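Local coordinates for endoglycosidase (Bacteroides thetaiotaomicron, PDB 6Q64), which probably hydrolyses glycosidic bonds within complex N-glycans, as a family 18 glycoside hydrolase built on a TIM barrel, at residues 276-281 / 323-328; 249-254 / 271-276; 89-94 / 115-120. The protein carries 1 engineered substitution. One frame throughout, in Å; residues are numbered along the deposited sequence.

Contact 1: 276-281 / 323-328; sequences WERKTI and SGKRIG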
loop_
_atom_site.group_PDB
_atom_site.type_symbol
_atom_site.label_atom_id
_atom_site.label_comp_id
_atom_site.label_asym_id
_atom_site.label_seq_id
_atom_site.Cartn_x
_atom_site.Cartn_y
_atom_site.Cartn_z
ATOM N N TRP A 276 9.258 9.072 -10.043
ATOM C CA TRP A 276 7.893 8.529 -10.123
ATOM C C TRP A 276 7.822 7.081 -10.636
ATOM O O TRP A 276 6.982 6.344 -10.140
ATOM C CB TRP A 276 7.059 9.486 -10.937
ATOM C CG TRP A 276 7.438 9.571 -12.368
ATOM C CD1 TRP A 276 8.301 10.449 -12.942
ATOM C CD2 TRP A 276 6.884 8.793 -13.425
ATOM N NE1 TRP A 276 8.336 10.256 -14.290
ATOM C CE2 TRP A 276 7.489 9.246 -14.619
ATOM C CE3 TRP A 276 5.982 7.729 -13.467
ATOM C CZ2 TRP A 276 7.189 8.695 -15.858
ATOM C CZ3 TRP A 276 5.664 7.189 -14.693
ATOM C CH2 TRP A 276 6.268 7.662 -15.867
ATOM N N GLU A 277 8.639 6.680 -11.592
ATOM C CA GLU A 277 8.643 5.300 -12.142
ATOM C C GLU A 277 8.897 4.288 -11.040
ATOM O O GLU A 277 8.073 3.377 -10.906
ATOM C CB GLU A 277 9.734 5.071 -13.172
ATOM C CG GLU A 277 9.522 5.896 -14.427
ATOM C CD GLU A 277 10.502 7.041 -14.610
ATOM O OE1 GLU A 277 10.720 7.769 -13.626
ATOM O OE2 GLU A 277 11.027 7.182 -15.740
ATOM N N ARG A 278 9.977 4.430 -10.282
ATOM C CA ARG A 278 10.380 3.390 -9.293
ATOM C C ARG A 278 9.535 3.478 -8.013
ATOM O O ARG A 278 9.481 2.487 -7.271
ATOM C CB ARG A 278 11.890 3.440 -9.069
ATOM C CG ARG A 278 12.673 2.930 -10.281
ATOM C CD ARG A 278 12.382 1.484 -10.689
ATOM N NE ARG A 278 12.550 0.674 -9.484
ATOM C CZ ARG A 278 11.802 -0.356 -9.111
ATOM N NH1 ARG A 278 12.071 -0.964 -7.971
ATOM N NH2 ARG A 278 10.795 -0.786 -9.847
ATOM N N LYS A 279 8.828 4.570 -7.765
ATOM C CA LYS A 279 7.997 4.668 -6.546
ATOM C C LYS A 279 6.507 4.497 -6.878
ATOM O O LYS A 279 5.664 4.576 -5.954
ATOM C CB LYS A 279 8.229 6.008 -5.866
ATOM C CG LYS A 279 9.656 6.273 -5.438
ATOM C CD LYS A 279 9.872 7.719 -5.000
ATOM C CE LYS A 279 8.962 8.186 -3.894
ATOM N NZ LYS A 279 9.402 9.510 -3.397
ATOM N N THR A 280 6.158 4.313 -8.141
ATOM C CA THR A 280 4.733 4.199 -8.507
ATOM C C THR A 280 4.308 2.726 -8.402
ATOM O O THR A 280 5.039 1.814 -8.863
ATOM C CB THR A 280 4.461 4.831 -9.871
ATOM O OG1 THR A 280 4.704 6.238 -9.791
ATOM C CG2 THR A 280 3.031 4.601 -10.278
ATOM N N ILE A 281 3.158 2.499 -7.789
ATOM C CA ILE A 281 2.509 1.164 -7.704
ATOM C C ILE A 281 1.177 1.267 -8.439
ATOM O O ILE A 281 0.432 2.221 -8.163
ATOM C CB ILE A 281 2.376 0.712 -6.235
ATOM C CG1 ILE A 281 3.698 0.139 -5.725
ATOM C CG2 ILE A 281 1.287 -0.316 -6.079
ATOM C CD1 ILE A 281 3.880 0.260 -4.243
ATOM N N SER A 323 10.817 6.143 -20.211
ATOM C CA SER A 323 12.228 6.281 -19.766
ATOM C C SER A 323 12.987 4.969 -19.903
ATOM O O SER A 323 14.173 5.036 -19.907
ATOM C CB SER A 323 12.306 6.760 -18.366
ATOM O OG SER A 323 12.081 5.709 -17.460
ATOM N N GLY A 324 12.310 3.823 -19.921
ATOM C CA GLY A 324 12.926 2.484 -19.947
ATOM C C GLY A 324 12.895 1.825 -18.569
ATOM O O GLY A 324 13.252 0.662 -18.439
ATOM N N LYS A 325 12.523 2.560 -17.548
ATOM C CA LYS A 325 12.505 2.030 -16.173
ATOM C C LYS A 325 11.242 1.212 -15.948
ATOM O O LYS A 325 10.215 1.424 -16.631
ATOM C CB LYS A 325 12.524 3.170 -15.163
ATOM C CG LYS A 325 13.922 3.662 -14.873
ATOM C CD LYS A 325 13.927 4.916 -14.071
ATOM C CE LYS A 325 15.308 5.504 -13.937
ATOM N NZ LYS A 325 15.207 6.903 -13.479
ATOM N N ARG A 326 11.339 0.315 -14.979
ATOM C CA ARG A 326 10.286 -0.672 -14.687
ATOM C C ARG A 326 9.471 -0.045 -13.564
ATOM O O ARG A 326 10.074 0.586 -12.650
ATOM C CB ARG A 326 10.924 -2.041 -14.404
ATOM C CG ARG A 326 10.015 -3.068 -13.746
ATOM C CD ARG A 326 8.794 -3.413 -14.582
ATOM N NE ARG A 326 9.088 -3.854 -15.935
ATOM C CZ ARG A 326 9.648 -5.018 -16.273
ATOM N NH1 ARG A 326 9.988 -5.926 -15.372
ATOM N NH2 ARG A 326 9.827 -5.297 -17.545
ATOM N N ILE A 327 8.156 -0.157 -13.683
ATOM C CA ILE A 327 7.200 0.283 -12.637
ATOM C C ILE A 327 7.749 -0.216 -11.322
ATOM O O ILE A 327 8.419 -1.208 -11.342
ATOM C CB ILE A 327 5.801 -0.276 -12.908
ATOM C CG1 ILE A 327 4.742 0.449 -12.091
ATOM C CG2 ILE A 327 5.768 -1.776 -12.655
ATOM C CD1 ILE A 327 4.519 1.877 -12.468
ATOM N N GLY A 328 7.417 0.448 -10.239
ATOM C CA GLY A 328 7.961 0.161 -8.910
ATOM C C GLY A 328 7.274 -1.020 -8.268
ATOM O O GLY A 328 7.907 -1.630 -7.391
#

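Contact 2: 249-254 / 271-276; sequences DHYIYQ and PNLDDW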
loop_
_atom_site.group_PDB
_atom_site.type_symbol
_atom_site.label_atom_id
_atom_site.label_comp_id
_atom_site.label_asym_id
_atom_site.label_seq_id
_atom_site.Cartn_x
_atom_site.Cartn_y
_atom_site.Cartn_z
ATOM N N ASP A 249 6.755 7.579 0.240
ATOM C CA ASP A 249 7.642 6.482 -0.191
ATOM C C ASP A 249 7.069 5.844 -1.460
ATOM O O ASP A 249 7.887 5.304 -2.252
ATOM C CB ASP A 249 7.868 5.534 0.984
ATOM C CG ASP A 249 8.552 6.206 2.160
ATOM O OD1 ASP A 249 9.666 6.722 1.958
ATOM O OD2 ASP A 249 7.953 6.230 3.259
ATOM N N HIS A 250 5.750 5.881 -1.681
ATOM C CA HIS A 250 5.148 5.317 -2.927
ATOM C C HIS A 250 3.902 6.092 -3.333
ATOM O O HIS A 250 3.154 6.557 -2.450
ATOM C CB HIS A 250 4.693 3.854 -2.798
ATOM C CG HIS A 250 5.814 2.884 -2.757
ATOM N ND1 HIS A 250 6.333 2.440 -1.573
ATOM C CD2 HIS A 250 6.557 2.326 -3.733
ATOM C CE1 HIS A 250 7.356 1.630 -1.813
ATOM N NE2 HIS A 250 7.521 1.555 -3.130
ATOM N N TYR A 251 3.696 6.165 -4.640
ATOM C CA TYR A 251 2.526 6.785 -5.294
ATOM C C TYR A 251 1.670 5.624 -5.783
ATOM O O TYR A 251 2.139 4.879 -6.664
ATOM C CB TYR A 251 3.000 7.720 -6.413
ATOM C CG TYR A 251 4.243 8.529 -6.100
ATOM C CD1 TYR A 251 4.372 9.212 -4.911
ATOM C CD2 TYR A 251 5.298 8.607 -6.978
ATOM C CE1 TYR A 251 5.521 9.917 -4.595
ATOM C CE2 TYR A 251 6.453 9.308 -6.678
ATOM C CZ TYR A 251 6.564 9.984 -5.488
ATOM O OH TYR A 251 7.679 10.705 -5.173
ATOM N N ILE A 252 0.492 5.423 -5.203
ATOM C CA ILE A 252 -0.292 4.179 -5.462
ATOM C C ILE A 252 -1.549 4.568 -6.205
ATOM O O ILE A 252 -2.347 5.380 -5.661
ATOM C CB ILE A 252 -0.629 3.408 -4.168
ATOM C CG1 ILE A 252 0.605 3.232 -3.279
ATOM C CG2 ILE A 252 -1.282 2.087 -4.508
ATOM C CD1 ILE A 252 0.364 2.351 -2.082
ATOM N N TYR A 253 -1.715 4.016 -7.390
ATOM C CA TYR A 253 -2.857 4.366 -8.253
ATOM C C TYR A 253 -3.781 3.154 -8.363
ATOM O O TYR A 253 -3.331 2.017 -8.459
ATOM C CB TYR A 253 -2.399 4.871 -9.625
ATOM C CG TYR A 253 -1.473 6.069 -9.631
ATOM C CD1 TYR A 253 -0.130 5.930 -9.370
ATOM C CD2 TYR A 253 -1.916 7.329 -9.966
ATOM C CE1 TYR A 253 0.729 7.012 -9.416
ATOM C CE2 TYR A 253 -1.075 8.424 -9.991
ATOM C CZ TYR A 253 0.260 8.268 -9.731
ATOM O OH TYR A 253 1.142 9.307 -9.810
ATOM N N GLN A 254 -5.070 3.460 -8.325
ATOM C CA GLN A 254 -6.182 2.579 -8.685
ATOM C C GLN A 254 -6.302 2.565 -10.203
ATOM O O GLN A 254 -7.169 3.247 -10.702
ATOM C CB GLN A 254 -7.457 3.114 -8.041
ATOM C CG GLN A 254 -7.586 2.773 -6.574
ATOM C CD GLN A 254 -7.042 3.814 -5.635
ATOM O OE1 GLN A 254 -7.706 4.790 -5.301
ATOM N NE2 GLN A 254 -5.858 3.556 -5.121
ATOM N N PRO A 271 5.984 13.705 -14.077
ATOM C CA PRO A 271 7.373 14.045 -13.800
ATOM C C PRO A 271 7.486 15.120 -12.701
ATOM O O PRO A 271 8.544 15.243 -12.166
ATOM C CB PRO A 271 7.903 14.422 -15.183
ATOM C CG PRO A 271 6.685 14.951 -15.905
ATOM C CD PRO A 271 5.558 14.069 -15.440
ATOM N N ASN A 272 6.391 15.753 -12.287
ATOM C CA ASN A 272 6.356 16.628 -11.077
ATOM C C ASN A 272 6.752 15.838 -9.816
ATOM O O ASN A 272 7.032 16.487 -8.786
ATOM C CB ASN A 272 4.977 17.293 -10.845
ATOM C CG ASN A 272 3.794 16.368 -10.522
ATOM O OD1 ASN A 272 3.387 16.237 -9.364
ATOM N ND2 ASN A 272 3.163 15.793 -11.545
ATOM N N LEU A 273 6.674 14.500 -9.851
ATOM C CA LEU A 273 6.856 13.638 -8.656
ATOM C C LEU A 273 8.265 13.076 -8.663
ATOM O O LEU A 273 8.630 12.507 -9.691
ATOM C CB LEU A 273 5.880 12.463 -8.674
ATOM C CG LEU A 273 4.395 12.786 -8.663
ATOM C CD1 LEU A 273 3.604 11.497 -8.791
ATOM C CD2 LEU A 273 3.998 13.531 -7.398
ATOM N N ASP A 274 8.967 13.174 -7.532
ATOM C CA ASP A 274 10.352 12.670 -7.416
ATOM C C ASP A 274 10.285 11.194 -7.791
ATOM O O ASP A 274 9.381 10.503 -7.312
ATOM C CB ASP A 274 10.977 12.963 -6.050
ATOM C CG ASP A 274 12.450 12.574 -5.951
ATOM O OD1 ASP A 274 13.260 13.130 -6.705
ATOM O OD2 ASP A 274 12.782 11.713 -5.124
ATOM N N ASP A 275 11.124 10.779 -8.729
ATOM C CA ASP A 275 11.431 9.355 -8.977
ATOM C C ASP A 275 10.150 8.560 -9.222
ATOM O O ASP A 275 10.009 7.463 -8.689
ATOM C CB ASP A 275 12.175 8.805 -7.772
ATOM C CG ASP A 275 12.800 7.452 -8.030
ATOM O OD1 ASP A 275 12.972 7.064 -9.247
ATOM O OD2 ASP A 275 13.097 6.803 -7.019
ATOM N N TRP A 276 9.258 9.072 -10.043
ATOM C CA TRP A 276 7.893 8.529 -10.123
ATOM C C TRP A 276 7.822 7.081 -10.636
ATOM O O TRP A 276 6.982 6.344 -10.140
ATOM C CB TRP A 276 7.059 9.486 -10.937
ATOM C CG TRP A 276 7.438 9.571 -12.368
ATOM C CD1 TRP A 276 8.301 10.449 -12.942
ATOM C CD2 TRP A 276 6.884 8.793 -13.425
ATOM N NE1 TRP A 276 8.336 10.256 -14.290
ATOM C CE2 TRP A 276 7.489 9.246 -14.619
ATOM C CE3 TRP A 276 5.982 7.729 -13.467
ATOM C CZ2 TRP A 276 7.189 8.695 -15.858
ATOM C CZ3 TRP A 276 5.664 7.189 -14.693
ATOM C CH2 TRP A 276 6.268 7.662 -15.867
#

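Contact 3: 89-94 / 115-120; sequences NYLKML and KADLKF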
loop_
_atom_site.group_PDB
_atom_site.type_symbol
_atom_site.label_atom_id
_atom_site.label_comp_id
_atom_site.label_asym_id
_atom_site.label_seq_id
_atom_site.Cartn_x
_atom_site.Cartn_y
_atom_site.Cartn_z
ATOM N N ASN A 89 -6.547 -15.562 6.199
ATOM C CA ASN A 89 -6.815 -14.544 7.261
ATOM C C ASN A 89 -5.489 -14.120 7.939
ATOM O O ASN A 89 -5.505 -13.424 8.998
ATOM C CB ASN A 89 -7.856 -15.059 8.272
ATOM C CG ASN A 89 -9.162 -15.510 7.645
ATOM O OD1 ASN A 89 -9.389 -16.703 7.496
ATOM N ND2 ASN A 89 -10.055 -14.582 7.325
ATOM N N TYR A 90 -4.371 -14.509 7.339
ATOM C CA TYR A 90 -3.014 -14.403 7.925
ATOM C C TYR A 90 -2.070 -13.586 7.025
ATOM O O TYR A 90 -1.840 -13.966 5.818
ATOM C CB TYR A 90 -2.426 -15.809 8.036
ATOM C CG TYR A 90 -2.853 -16.600 9.237
ATOM C CD1 TYR A 90 -4.015 -17.356 9.220
ATOM C CD2 TYR A 90 -2.055 -16.643 10.370
ATOM C CE1 TYR A 90 -4.394 -18.099 10.322
ATOM C CE2 TYR A 90 -2.415 -17.397 11.474
ATOM C CZ TYR A 90 -3.592 -18.122 11.455
ATOM O OH TYR A 90 -3.934 -18.838 12.572
ATOM N N LEU A 91 -1.461 -12.530 7.568
ATOM C CA LEU A 91 -0.391 -11.804 6.826
ATOM C C LEU A 91 0.749 -12.779 6.529
ATOM O O LEU A 91 1.267 -12.753 5.380
ATOM C CB LEU A 91 0.148 -10.637 7.654
ATOM C CG LEU A 91 -0.830 -9.504 7.944
ATOM C CD1 LEU A 91 -0.190 -8.527 8.914
ATOM C CD2 LEU A 91 -1.259 -8.794 6.669
ATOM N N LYS A 92 1.089 -13.635 7.505
ATOM C CA LYS A 92 2.322 -14.469 7.470
ATOM C C LYS A 92 2.200 -15.577 6.417
ATOM O O LYS A 92 3.224 -16.185 6.044
ATOM C CB LYS A 92 2.667 -15.008 8.862
ATOM C CG LYS A 92 1.717 -16.049 9.457
ATOM C CD LYS A 92 2.356 -16.854 10.578
ATOM C CE LYS A 92 1.350 -17.686 11.356
ATOM N NZ LYS A 92 1.837 -18.059 12.707
HETATM N N MSE A 93 0.969 -15.800 5.921
HETATM C CA MSE A 93 0.706 -16.847 4.934
HETATM C C MSE A 93 0.554 -16.271 3.530
HETATM O O MSE A 93 0.233 -16.989 2.586
HETATM C CB MSE A 93 -0.569 -17.639 5.286
HETATM C CG MSE A 93 -0.483 -18.523 6.541
HETATM SE SE MSE A 93 1.172 -19.571 6.673
HETATM C CE MSE A 93 2.454 -18.895 7.976
ATOM N N LEU A 94 0.761 -14.963 3.385
ATOM C CA LEU A 94 0.696 -14.339 2.078
ATOM C C LEU A 94 1.843 -14.875 1.246
ATOM O O LEU A 94 2.867 -15.260 1.784
ATOM C CB LEU A 94 0.852 -12.834 2.244
ATOM C CG LEU A 94 -0.361 -12.087 2.773
ATOM C CD1 LEU A 94 0.028 -10.663 3.169
ATOM C CD2 LEU A 94 -1.448 -12.103 1.718
ATOM N N LYS A 115 -1.580 -9.490 16.675
ATOM C CA LYS A 115 -0.252 -8.965 17.094
ATOM C C LYS A 115 0.852 -9.954 16.683
ATOM O O LYS A 115 1.905 -9.459 16.200
ATOM C CB LYS A 115 -0.258 -8.641 18.586
ATOM C CG LYS A 115 -1.138 -7.451 18.962
ATOM C CD LYS A 115 -1.035 -7.043 20.428
ATOM C CE LYS A 115 -2.381 -6.772 21.054
ATOM N NZ LYS A 115 -2.215 -6.271 22.429
ATOM N N ALA A 116 0.608 -11.279 16.814
ATOM C CA ALA A 116 1.602 -12.376 16.628
ATOM C C ALA A 116 1.875 -12.660 15.144
ATOM O O ALA A 116 3.038 -12.981 14.815
ATOM C CB ALA A 116 1.129 -13.639 17.298
ATOM N N ASP A 117 0.810 -12.657 14.334
ATOM C CA ASP A 117 0.818 -12.797 12.856
ATOM C C ASP A 117 1.747 -11.708 12.316
ATOM O O ASP A 117 2.769 -12.021 11.686
ATOM C CB ASP A 117 -0.605 -12.658 12.289
ATOM C CG ASP A 117 -0.716 -12.982 10.780
ATOM O OD1 ASP A 117 0.220 -13.627 10.258
ATOM O OD2 ASP A 117 -1.731 -12.567 10.126
ATOM N N LEU A 118 1.417 -10.460 12.644
ATOM C CA LEU A 118 2.201 -9.255 12.307
ATOM C C LEU A 118 3.657 -9.423 12.762
ATOM O O LEU A 118 4.549 -9.091 11.963
ATOM C CB LEU A 118 1.538 -8.052 12.978
ATOM C CG LEU A 118 2.241 -6.719 12.735
ATOM C CD1 LEU A 118 2.181 -6.366 11.261
ATOM C CD2 LEU A 118 1.640 -5.611 13.582
ATOM N N LYS A 119 3.912 -9.899 13.984
ATOM C CA LYS A 119 5.306 -9.968 14.513
ATOM C C LYS A 119 6.121 -10.870 13.571
ATOM O O LYS A 119 7.289 -10.519 13.262
ATOM C CB LYS A 119 5.346 -10.406 15.984
ATOM C CG LYS A 119 6.745 -10.605 16.579
ATOM C CD LYS A 119 6.883 -10.301 18.067
ATOM C CE LYS A 119 6.749 -8.806 18.347
ATOM N NZ LYS A 119 6.486 -8.509 19.781
ATOM N N PHE A 120 5.513 -11.961 13.090
ATOM C CA PHE A 120 6.173 -13.001 12.258
ATOM C C PHE A 120 6.402 -12.408 10.863
ATOM O O PHE A 120 7.547 -12.387 10.346
ATOM C CB PHE A 120 5.330 -14.284 12.221
ATOM C CG PHE A 120 6.010 -15.398 11.486
ATOM C CD1 PHE A 120 5.930 -15.489 10.117
ATOM C CD2 PHE A 120 6.815 -16.296 12.152
ATOM C CE1 PHE A 120 6.610 -16.483 9.436
ATOM C CE2 PHE A 120 7.488 -17.296 11.469
ATOM C CZ PHE A 120 7.384 -17.385 10.111
#

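Contact 1: 276-281 / 323-328
Arg278, in the short and weakly bonded helix 276-279, is brushed by the backbone of the incoming segment 323-328, its CA only 4.1 Å from that of Gly328. Gly328 N gives a weak hydrogen bond to Thr280 O, and Gly328 CA lies 3.2 Å from Arg278 O in a CA-H...O contact; a side chain at this glycine would run into that same carbonyl. Bends at chi2 and at chi3 (-52°) turn NE of Arg278, and with it the guanidinium, toward the 323-328 backbone. Its NH2 donates to Arg326 O, 3.2 Å away, with an almost straight N-H...O angle of 178°. The acceptor sits in the guanidinium plane, whereas the donor stands above the carbonyl plane, 58° out of it. NH1 donates to His70 O. The contact lies at the N-terminal ends of parallel strands in a TIM barrel, where both segments enter the neighbouring strands 280-285 and 329-333. Beyond Arg278, Glu277 reaches the turn before the second strand, where its OE2 accepts a hydrogen bond from Ser323 OG, modelled very short at 2.5 Å. That hydroxyl in turn accepts from Lys325 N, forming an ST turn. Glu277 and Lys325 cross at about a right angle, CB to CB at 3.9 Å, while Glu277 OE1 and Lys325 NZ stay 4.6 Å apart, beyond a salt bridge. Thr280 CG2 meets Ile327 CD1 at 3.8 Å.

Contact 2: 249-254 / 271-276
Tyr251 donates its hydroxyl to the backbone of Asp274, the OH lying 2.7 Å from Asp274 O, in the carbonyl plane and on a lone pair (C=O...O angle 136°). The two segments belong to a beta-alpha-beta crossover of the TIM barrel: strand 251-254 runs out, helix 261-268 follows, and loop 271-276 leads back toward the parallel strand 280-285. Leu273 CD1 lies over one face of the Tyr251 ring, offset toward its rim, 4.2 Å from the ring centroid in a CH-pi contact. The two side chains slide past each other in opposite directions, and Leu273 CB lies 3.8 Å from Tyr251 CE2. With CD1 anti to CA (chi2 176°), the same methyl is carried on to Tyr253, meeting that side chain tip to tip with CD1 3.4 Å from Tyr253 OH. At the edge of the Tyr251 ring, near its plane, Trp276 CA approaches CE2 to 3.8 Å. In the next shell, Lys279 NZ bonds to the Tyr251 hydroxyl, holding the phenol from the end of helix 276-279 as well, and both groups are hydrogen-bonded to Ser245 O. A phenylalanine at Tyr251 would probably deprive Asp274 O of this donor and Lys279 NZ of one of its acceptors, leaving the loop less firmly tied. Ser245 also grips the loop directly, its OG hydrogen-bonded to Asp274 N.

Contact 3: 89-94 / 115-120
Asp117 grips the loop 89-94 with both carboxylate oxygens, joining the connection between barrel strands 72-76 and 100-102 of this TIM barrel to the helix 112-123 that follows the second of them. The hydrogen bonds form a bidentate clasp on consecutive backbone amides: Leu91 N to Asp117 OD2 at 2.6 Å, and Lys92 N to Asp117 OD1 at 2.9 Å. Each oxygen is met on its syn side, the donors 15° and 19° out of the carboxylate plane. An anti relation to the backbone N (chi1 -172°) places CG, and with it the carboxylate it carries, toward the loop, and Trp80 NE1 supplies OD2 with a further donor. Among charged groups, Lys92 NZ stays 5.3 Å from Asp117 OD1; its ammonium is bound instead by the carbonyls of Ala45 and Ile43, and its attraction to the Phe120 ring is long and at most weak. The aliphatic part of the lysine does the packing, crossing Phe120 at about a right angle with CB 3.5 Å from Phe120 CD1. The apolar packing at the leucine end pairs Leu91 with Leu118: they lie side by side, pointing the same way, with Leu91 CD1 4.0 Å from Leu118 CD1.

Followed from the N terminus, contact 3 closes first, its loop holding strand 100-102 and the start of helix 112-123, and joins the loop after strand 72-76 to that helix. Contact 2 comes later and spans helix 261-268; contact 1 opens at the residue where contact 2 ends, Trp276, and its loop takes in the rest of strand 280-285 and helix 311-317, joining the entries to strands 280-285 and 329-333. None encloses or crosses another. Contacts 1 and 2 adjoin, their centres about 8 Å apart, and neighbouring strands 251-254 and 280-285 join them, Ile281 N lying 2.8 Å from Tyr251 O. Contact 3 lies across the chain's centre, about 28 Å from contact 2 between centres.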